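Long-range contacts in rhamnose ABC transporter, periplasmic rhamnose-binding protein (Kribbella flavida, PDB 4KVF), which probably binds a sugar, thought to be rhamnose, outside the cell membrane for uptake by an ABC transporter: residues K123-D128 against A138-A143; A288-A293 against F308-L313. One frame throughout, in Å; residues are numbered along the deposited sequence.

Interaction 1 of 2, residues K123-D128 against A138-A143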
ATOM      1  N   LYS A 123      -2.245   0.351 -23.021  1.00 24.50           N
ATOM      2  CA  LYS A 123      -3.037   0.430 -21.789  1.00 24.55           C
ATOM      3  C   LYS A 123      -2.214   0.954 -20.621  1.00 26.54           C
ATOM      4  O   LYS A 123      -1.053   0.586 -20.433  1.00 27.07           O
ATOM      5  CB  LYS A 123      -3.663  -0.933 -21.455  1.00 25.21           C
ATOM      6  CG  LYS A 123      -4.515  -1.506 -22.587  1.00 28.01           C
ATOM      7  CD  LYS A 123      -5.650  -0.565 -22.980  1.00 31.65           C
ATOM      8  CE  LYS A 123      -6.178  -0.897 -24.363  1.00 40.55           C
ATOM      9  NZ  LYS A 123      -7.295   0.009 -24.753  1.00 44.33           N
ATOM     10  N   VAL A 124      -2.827   1.819 -19.820  1.00 24.63           N
ATOM     11  CA  VAL A 124      -2.121   2.446 -18.718  1.00 20.29           C
ATOM     12  C   VAL A 124      -2.768   2.071 -17.390  1.00 21.69           C
ATOM     13  O   VAL A 124      -3.944   2.329 -17.164  1.00 21.74           O
ATOM     14  CB  VAL A 124      -2.102   3.978 -18.869  1.00 22.73           C
ATOM     15  CG1 VAL A 124      -1.514   4.627 -17.627  1.00 20.77           C
ATOM     16  CG2 VAL A 124      -1.303   4.371 -20.101  1.00 22.82           C
ATOM     17  N   VAL A 125      -1.982   1.425 -16.543  1.00 20.23           N
ATOM     18  CA  VAL A 125      -2.413   1.028 -15.213  1.00 18.90           C
ATOM     19  C   VAL A 125      -1.526   1.729 -14.184  1.00 22.44           C
ATOM     20  O   VAL A 125      -0.304   1.540 -14.140  1.00 20.58           O
ATOM     21  CB  VAL A 125      -2.265  -0.490 -15.030  1.00 23.62           C
ATOM     22  CG1 VAL A 125      -2.608  -0.891 -13.606  1.00 24.06           C
ATOM     23  CG2 VAL A 125      -3.146  -1.223 -16.027  1.00 24.82           C
ATOM     24  N   THR A 126      -2.131   2.555 -13.350  1.00 22.55           N
ATOM     25  CA  THR A 126      -1.366   3.167 -12.289  1.00 21.63           C
ATOM     26  C   THR A 126      -1.343   2.240 -11.077  1.00 22.74           C
ATOM     27  O   THR A 126      -2.167   1.331 -10.955  1.00 23.29           O
ATOM     28  CB  THR A 126      -1.954   4.526 -11.899  1.00 22.23           C
ATOM     29  OG1 THR A 126      -3.364   4.376 -11.716  1.00 23.43           O
ATOM     30  CG2 THR A 126      -1.732   5.531 -13.018  1.00 22.17           C
ATOM     31  N   PHE A 127      -0.380   2.455 -10.196  1.00 19.70           N
ATOM     32  CA  PHE A 127      -0.299   1.673  -8.965  1.00 26.51           C
ATOM     33  C   PHE A 127       0.349   2.488  -7.873  1.00 29.11           C
ATOM     34  O   PHE A 127       1.113   3.407  -8.152  1.00 26.74           O
ATOM     35  CB  PHE A 127       0.433   0.338  -9.184  1.00 27.27           C
ATOM     36  CG  PHE A 127       1.933   0.461  -9.319  1.00 26.99           C
ATOM     37  CD1 PHE A 127       2.498   0.846 -10.517  1.00 23.59           C
ATOM     38  CD2 PHE A 127       2.769   0.155  -8.257  1.00 37.32           C
ATOM     39  CE1 PHE A 127       3.880   0.934 -10.656  1.00 21.83           C
ATOM     40  CE2 PHE A 127       4.155   0.252  -8.387  1.00 34.94           C
ATOM     41  CZ  PHE A 127       4.705   0.637  -9.592  1.00 27.51           C
ATOM     42  N   ASP A 128       0.005   2.169  -6.630  1.00 26.48           N
ATOM     43  CA  ASP A 128       0.535   2.859  -5.457  1.00 31.03           C
ATOM     44  C   ASP A 128      -0.012   4.282  -5.340  1.00 37.45           C
ATOM     45  O   ASP A 128      -0.741   4.592  -4.410  1.00 35.18           O
ATOM     46  CB  ASP A 128       2.069   2.859  -5.454  1.00 45.56           C
ATOM     47  CG  ASP A 128       2.646   2.315  -4.169  1.00 58.47           C
ATOM     48  OD1 ASP A 128       2.363   2.898  -3.102  1.00 60.16           O
ATOM     49  OD2 ASP A 128       3.387   1.310  -4.226  1.00 54.69           O
ATOM     50  N   ALA A 138      -6.875   1.985 -15.494  1.00 25.10           N
ATOM     51  CA  ALA A 138      -7.162   1.395 -14.189  1.00 20.59           C
ATOM     52  C   ALA A 138      -6.091   1.775 -13.179  1.00 24.09           C
ATOM     53  O   ALA A 138      -4.965   2.109 -13.548  1.00 24.45           O
ATOM     54  CB  ALA A 138      -7.267  -0.128 -14.290  1.00 22.35           C
ATOM     55  N   PHE A 139      -6.462   1.716 -11.904  1.00 22.60           N
ATOM     56  CA  PHE A 139      -5.548   2.028 -10.808  1.00 22.57           C
ATOM     57  C   PHE A 139      -5.530   0.871  -9.829  1.00 23.71           C
ATOM     58  O   PHE A 139      -6.579   0.466  -9.317  1.00 22.76           O
ATOM     59  CB  PHE A 139      -5.998   3.317 -10.101  1.00 22.37           C
ATOM     60  CG  PHE A 139      -5.327   3.560  -8.765  1.00 25.33           C
ATOM     61  CD1 PHE A 139      -3.949   3.545  -8.639  1.00 23.98           C
ATOM     62  CD2 PHE A 139      -6.088   3.846  -7.645  1.00 25.45           C
ATOM     63  CE1 PHE A 139      -3.343   3.784  -7.408  1.00 25.37           C
ATOM     64  CE2 PHE A 139      -5.487   4.092  -6.414  1.00 30.91           C
ATOM     65  CZ  PHE A 139      -4.117   4.055  -6.299  1.00 25.59           C
ATOM     66  N   ILE A 140      -4.343   0.323  -9.566  1.00 20.50           N
ATOM     67  CA  ILE A 140      -4.244  -0.737  -8.570  1.00 21.51           C
ATOM     68  C   ILE A 140      -3.961  -0.114  -7.206  1.00 19.79           C
ATOM     69  O   ILE A 140      -2.884   0.432  -6.967  1.00 23.67           O
ATOM     70  CB  ILE A 140      -3.132  -1.762  -8.895  1.00 22.91           C
ATOM     71  CG1 ILE A 140      -3.272  -2.260 -10.344  1.00 21.71           C
ATOM     72  CG2 ILE A 140      -3.201  -2.941  -7.898  1.00 23.10           C
ATOM     73  CD1 ILE A 140      -4.677  -2.814 -10.686  1.00 23.39           C
ATOM     74  N   ASN A 141      -4.949  -0.202  -6.323  1.00 22.26           N
ATOM     75  CA  ASN A 141      -4.851   0.333  -4.971  1.00 23.76           C
ATOM     76  C   ASN A 141      -4.580  -0.790  -3.976  1.00 22.18           C
ATOM     77  O   ASN A 141      -5.366  -1.740  -3.881  1.00 26.50           O
ATOM     78  CB  ASN A 141      -6.151   1.054  -4.601  1.00 23.01           C
ATOM     79  CG  ASN A 141      -6.004   1.914  -3.360  1.00 25.98           C
ATOM     80  OD1 ASN A 141      -4.936   1.943  -2.745  1.00 33.59           O
ATOM     81  ND2 ASN A 141      -7.054   2.663  -3.024  1.00 28.51           N
ATOM     82  N   GLN A 142      -3.466  -0.691  -3.246  1.00 24.09           N
ATOM     83  CA  GLN A 142      -3.035  -1.791  -2.388  1.00 24.34           C
ATOM     84  C   GLN A 142      -4.007  -2.032  -1.254  1.00 21.95           C
ATOM     85  O   GLN A 142      -4.189  -3.170  -0.803  1.00 24.44           O
ATOM     86  CB  GLN A 142      -1.623  -1.558  -1.824  1.00 26.44           C
ATOM     87  CG  GLN A 142      -1.459  -0.273  -1.050  1.00 32.28           C
ATOM     88  CD  GLN A 142      -0.910   0.840  -1.916  1.00 44.01           C
ATOM     89  OE1 GLN A 142      -1.414   1.091  -3.012  1.00 47.02           O
ATOM     90  NE2 GLN A 142       0.138   1.504  -1.437  1.00 37.16           N
ATOM     91  N   ALA A 143      -4.655  -0.964  -0.814  1.00 20.12           N
ATOM     92  CA  ALA A 143      -5.669  -1.074   0.233  1.00 24.56           C
ATOM     93  C   ALA A 143      -6.355   0.264   0.308  1.00 21.74           C
ATOM     94  O   ALA A 143      -5.695   1.283   0.168  1.00 27.20           O
ATOM     95  CB  ALA A 143      -5.022  -1.411   1.577  1.00 31.54           C
TER
HETATM   96  O   HOH W   1      -2.757   3.670  -2.567  1.00 38.30           O
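Thr126 and Phe139 sit side by side on neighbouring strands, 123-127 and 138-141, of the parallel sheet of one lobe in a type I periplasmic binding protein fold. These consecutive strands are joined by a loop without a helix, and Cys135 in that loop is disulfide-bonded to Cys111. Ile140 N donates to Thr126 O at 2.8 Å. Thr126 N donates to Ala138 O. Flanking bonds, Ala138 N to Val124 O and Asp128 N to Ile140 O, are weak. Phe139 runs with CG anti to its backbone N (chi1 166°), which carries the ring along the neighbouring strand. Its CB lies 3.3 Å from Thr126 OG1, and CD1 comes slightly nearer, to 3.2 Å of the same hydroxyl oxygen, whose polar partner is Asp130 OD1. Farther out, CE1 approaches Asp128 N, and CZ at the tip is 3.9 Å from Asp128 O. Asn141 N lies over one ring face. A flat, apolar ring suits this place because it can lie beside backbone without needing polar partners of its own. On the other side of the sheet, branched Val125 and Ile140 fill the space beneath helix 281-296, and Val125 CG1 meets Ile140 CG1 at 3.6 Å. At the C-terminal end of the strands, water 1 lies within hydrogen-bonding distance of both Asp128 O and Asn141 OD1, bridging the two segments. The bent Gln142 chain turns back to Asp128, and its NE2 donates to OD1 over 3.1 Å, from above the carboxylate plane and 64° out of it.

Interaction 2 of 2, residues A288-A293 against F308-L313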
ATOM      1  N   ALA A 288      -1.217  -5.749 -11.101  1.00 23.47           N
ATOM      2  CA  ALA A 288      -1.142  -4.748 -12.165  1.00 23.84           C
ATOM      3  C   ALA A 288      -0.912  -5.389 -13.541  1.00 25.52           C
ATOM      4  O   ALA A 288      -1.521  -4.975 -14.531  1.00 23.01           O
ATOM      5  CB  ALA A 288      -0.055  -3.714 -11.863  1.00 22.67           C
ATOM      6  N   ALA A 289      -0.054  -6.409 -13.601  1.00 21.14           N
ATOM      7  CA  ALA A 289       0.201  -7.099 -14.865  1.00 25.85           C
ATOM      8  C   ALA A 289      -1.058  -7.778 -15.408  1.00 24.39           C
ATOM      9  O   ALA A 289      -1.369  -7.690 -16.597  1.00 24.64           O
ATOM     10  CB  ALA A 289       1.323  -8.107 -14.707  1.00 26.15           C
ATOM     11  N   TYR A 290      -1.805  -8.455 -14.544  1.00 23.78           N
ATOM     12  CA  TYR A 290      -3.024  -9.111 -15.006  1.00 26.70           C
ATOM     13  C   TYR A 290      -4.096  -8.113 -15.433  1.00 25.81           C
ATOM     14  O   TYR A 290      -4.814  -8.348 -16.397  1.00 24.09           O
ATOM     15  CB  TYR A 290      -3.563 -10.106 -13.957  1.00 24.81           C
ATOM     16  CG  TYR A 290      -2.899 -11.464 -14.051  1.00 24.40           C
ATOM     17  CD1 TYR A 290      -3.375 -12.430 -14.934  1.00 25.62           C
ATOM     18  CD2 TYR A 290      -1.795 -11.782 -13.267  1.00 24.81           C
ATOM     19  CE1 TYR A 290      -2.763 -13.674 -15.036  1.00 27.39           C
ATOM     20  CE2 TYR A 290      -1.176 -13.026 -13.372  1.00 28.02           C
ATOM     21  CZ  TYR A 290      -1.668 -13.967 -14.253  1.00 29.11           C
ATOM     22  OH  TYR A 290      -1.053 -15.198 -14.354  1.00 30.20           O
ATOM     23  N   ALA A 291      -4.211  -7.002 -14.711  1.00 21.81           N
ATOM     24  CA  ALA A 291      -5.191  -5.985 -15.063  1.00 23.03           C
ATOM     25  C   ALA A 291      -4.849  -5.386 -16.430  1.00 22.87           C
ATOM     26  O   ALA A 291      -5.717  -5.219 -17.298  1.00 24.29           O
ATOM     27  CB  ALA A 291      -5.199  -4.884 -13.999  1.00 22.71           C
ATOM     28  N   GLY A 292      -3.572  -5.081 -16.608  1.00 24.27           N
ATOM     29  CA  GLY A 292      -3.090  -4.505 -17.854  1.00 24.09           C
ATOM     30  C   GLY A 292      -3.321  -5.466 -19.009  1.00 26.68           C
ATOM     31  O   GLY A 292      -3.765  -5.077 -20.091  1.00 25.32           O
ATOM     32  N   ALA A 293      -3.016  -6.734 -18.779  1.00 23.08           N
ATOM     33  CA  ALA A 293      -3.207  -7.752 -19.807  1.00 25.84           C
ATOM     34  C   ALA A 293      -4.674  -7.929 -20.145  1.00 27.70           C
ATOM     35  O   ALA A 293      -5.020  -8.116 -21.315  1.00 27.60           O
ATOM     36  CB  ALA A 293      -2.602  -9.078 -19.371  1.00 26.71           C
ATOM     37  N   PHE A 308     -12.477  -9.728 -13.765  1.00 28.02           N
ATOM     38  CA  PHE A 308     -11.429 -10.458 -14.467  1.00 29.46           C
ATOM     39  C   PHE A 308     -10.650 -11.335 -13.511  1.00 31.41           C
ATOM     40  O   PHE A 308     -10.728 -11.165 -12.297  1.00 29.21           O
ATOM     41  CB  PHE A 308     -10.485  -9.508 -15.207  1.00 26.17           C
ATOM     42  CG  PHE A 308      -9.636  -8.665 -14.297  1.00 24.17           C
ATOM     43  CD1 PHE A 308     -10.178  -7.576 -13.639  1.00 25.79           C
ATOM     44  CD2 PHE A 308      -8.287  -8.966 -14.096  1.00 23.43           C
ATOM     45  CE1 PHE A 308      -9.387  -6.791 -12.798  1.00 23.20           C
ATOM     46  CE2 PHE A 308      -7.502  -8.199 -13.252  1.00 24.74           C
ATOM     47  CZ  PHE A 308      -8.056  -7.104 -12.599  1.00 25.44           C
ATOM     48  N   LYS A 309      -9.920 -12.291 -14.076  1.00 28.72           N
ATOM     49  CA  LYS A 309      -9.118 -13.223 -13.303  1.00 28.51           C
ATOM     50  C   LYS A 309      -7.701 -12.691 -13.233  1.00 28.40           C
ATOM     51  O   LYS A 309      -7.171 -12.193 -14.226  1.00 28.57           O
ATOM     52  CB  LYS A 309      -9.107 -14.600 -13.976  1.00 27.33           C
ATOM     53  CG  LYS A 309     -10.461 -15.266 -14.104  1.00 46.66           C
ATOM     54  CD  LYS A 309     -11.119 -15.446 -12.747  1.00 43.33           C
ATOM     55  CE  LYS A 309     -12.225 -16.490 -12.812  1.00 49.85           C
ATOM     56  NZ  LYS A 309     -13.090 -16.308 -14.011  1.00 44.79           N
ATOM     57  N   ALA A 310      -7.092 -12.786 -12.054  1.00 29.06           N
ATOM     58  CA  ALA A 310      -5.713 -12.341 -11.868  1.00 25.37           C
ATOM     59  C   ALA A 310      -4.844 -13.431 -11.269  1.00 21.52           C
ATOM     60  O   ALA A 310      -4.269 -13.254 -10.201  1.00 28.06           O
ATOM     61  CB  ALA A 310      -5.669 -11.084 -10.994  1.00 26.94           C
ATOM     62  N   GLY A 311      -4.746 -14.559 -11.965  1.00 22.98           N
ATOM     63  CA  GLY A 311      -3.886 -15.648 -11.537  1.00 26.48           C
ATOM     64  C   GLY A 311      -4.144 -16.102 -10.111  1.00 31.85           C
ATOM     65  O   GLY A 311      -5.291 -16.330  -9.714  1.00 32.88           O
ATOM     66  N   LYS A 312      -3.067 -16.200  -9.337  1.00 30.56           N
ATOM     67  CA  LYS A 312      -3.093 -16.720  -7.969  1.00 30.97           C
ATOM     68  C   LYS A 312      -3.939 -15.848  -7.050  1.00 29.63           C
ATOM     69  O   LYS A 312      -4.317 -16.281  -5.963  1.00 32.49           O
ATOM     70  CB  LYS A 312      -1.665 -16.798  -7.402  1.00 29.71           C
ATOM     71  CG  LYS A 312      -1.093 -15.435  -6.996  1.00 28.48           C
ATOM     72  CD  LYS A 312       0.395 -15.533  -6.637  1.00 35.72           C
ATOM     73  CE  LYS A 312       0.934 -14.159  -6.243  1.00 37.65           C
ATOM     74  NZ  LYS A 312       2.387 -14.225  -5.916  1.00 48.22           N
ATOM     75  N   LEU A 313      -4.210 -14.614  -7.466  1.00 24.20           N
ATOM     76  CA  LEU A 313      -4.954 -13.676  -6.619  1.00 22.86           C
ATOM     77  C   LEU A 313      -6.477 -13.839  -6.726  1.00 28.57           C
ATOM     78  O   LEU A 313      -7.218 -13.233  -5.951  1.00 27.85           O
ATOM     79  CB  LEU A 313      -4.579 -12.230  -6.934  1.00 24.08           C
ATOM     80  CG  LEU A 313      -3.110 -11.893  -6.710  1.00 28.34           C
ATOM     81  CD1 LEU A 313      -2.891 -10.421  -7.052  1.00 27.23           C
ATOM     82  CD2 LEU A 313      -2.716 -12.186  -5.274  1.00 30.75           C
TER
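The Tyr290 ring lies flat beneath the backbone of Ala310 and Gly311, where the chain leaves strand 307-309 and turns toward strand 315-317. Over one face stand two atoms of a single peptide link: Ala310 C and Gly311 N, the latter 3.7 Å above the ring plane. Gly311 CA adds a CH-pi contact, 4.2 Å from the ring centroid and 24° off its normal. Glycine suits this spot twice over, since its positive phi (54°) is easily adopted and no side chain comes between backbone and ring. Nearer the helix, the Ala310 methyl fits against the root of the tyrosine, with CB 3.8 Å from Tyr290 CB. Phe308, from strand 307-309, packs against the next helix residue, Ala291. With CG between the backbone N and the carbonyl carbon (chi1 68°), its ring is directed toward the helix and comes by CE2 to 3.7 Å from Ala291 CA, while CZ meets Ala291 CB. It nears the Tyr290 side chain only at CB, 4.4 Å from CE2, so the two rings do not stack. Alanine, with only a methyl, lets the phenylalanine approach the helix backbone closely. Beyond this contact Tyr290 touches Ala64 of helix 52-67, and its hydroxyl is hydrogen-bonded to Glu67. No hydrogen bond joins 288-293 to 308-313, so the hairpin rests on the helix through shape and dispersion, with the tyrosine offering its pi face to the backbone.

Helix 281-296 is the element the two contacts share. Interaction 1 supplies sheet residues that pack beneath it, and interaction 2 packs the 307-317 hairpin against another part of its surface; their centres are about 12 Å apart. The junction is apolar and close: Ile140 CG1 lies 3.7 Å from Ala288 CA, and Val125 CG2 lies 3.8 Å from Gly292 CA. Small helix residues let the branched side chains approach so near. Ala291, already used in interaction 2, also meets interaction 1: its CB is 3.9 Å from Ile140 CD1. In this fold the sugar site typically lies between the lobes, at the C-terminal ends of strands such as 123-127, whereas interaction 2 is structural packing.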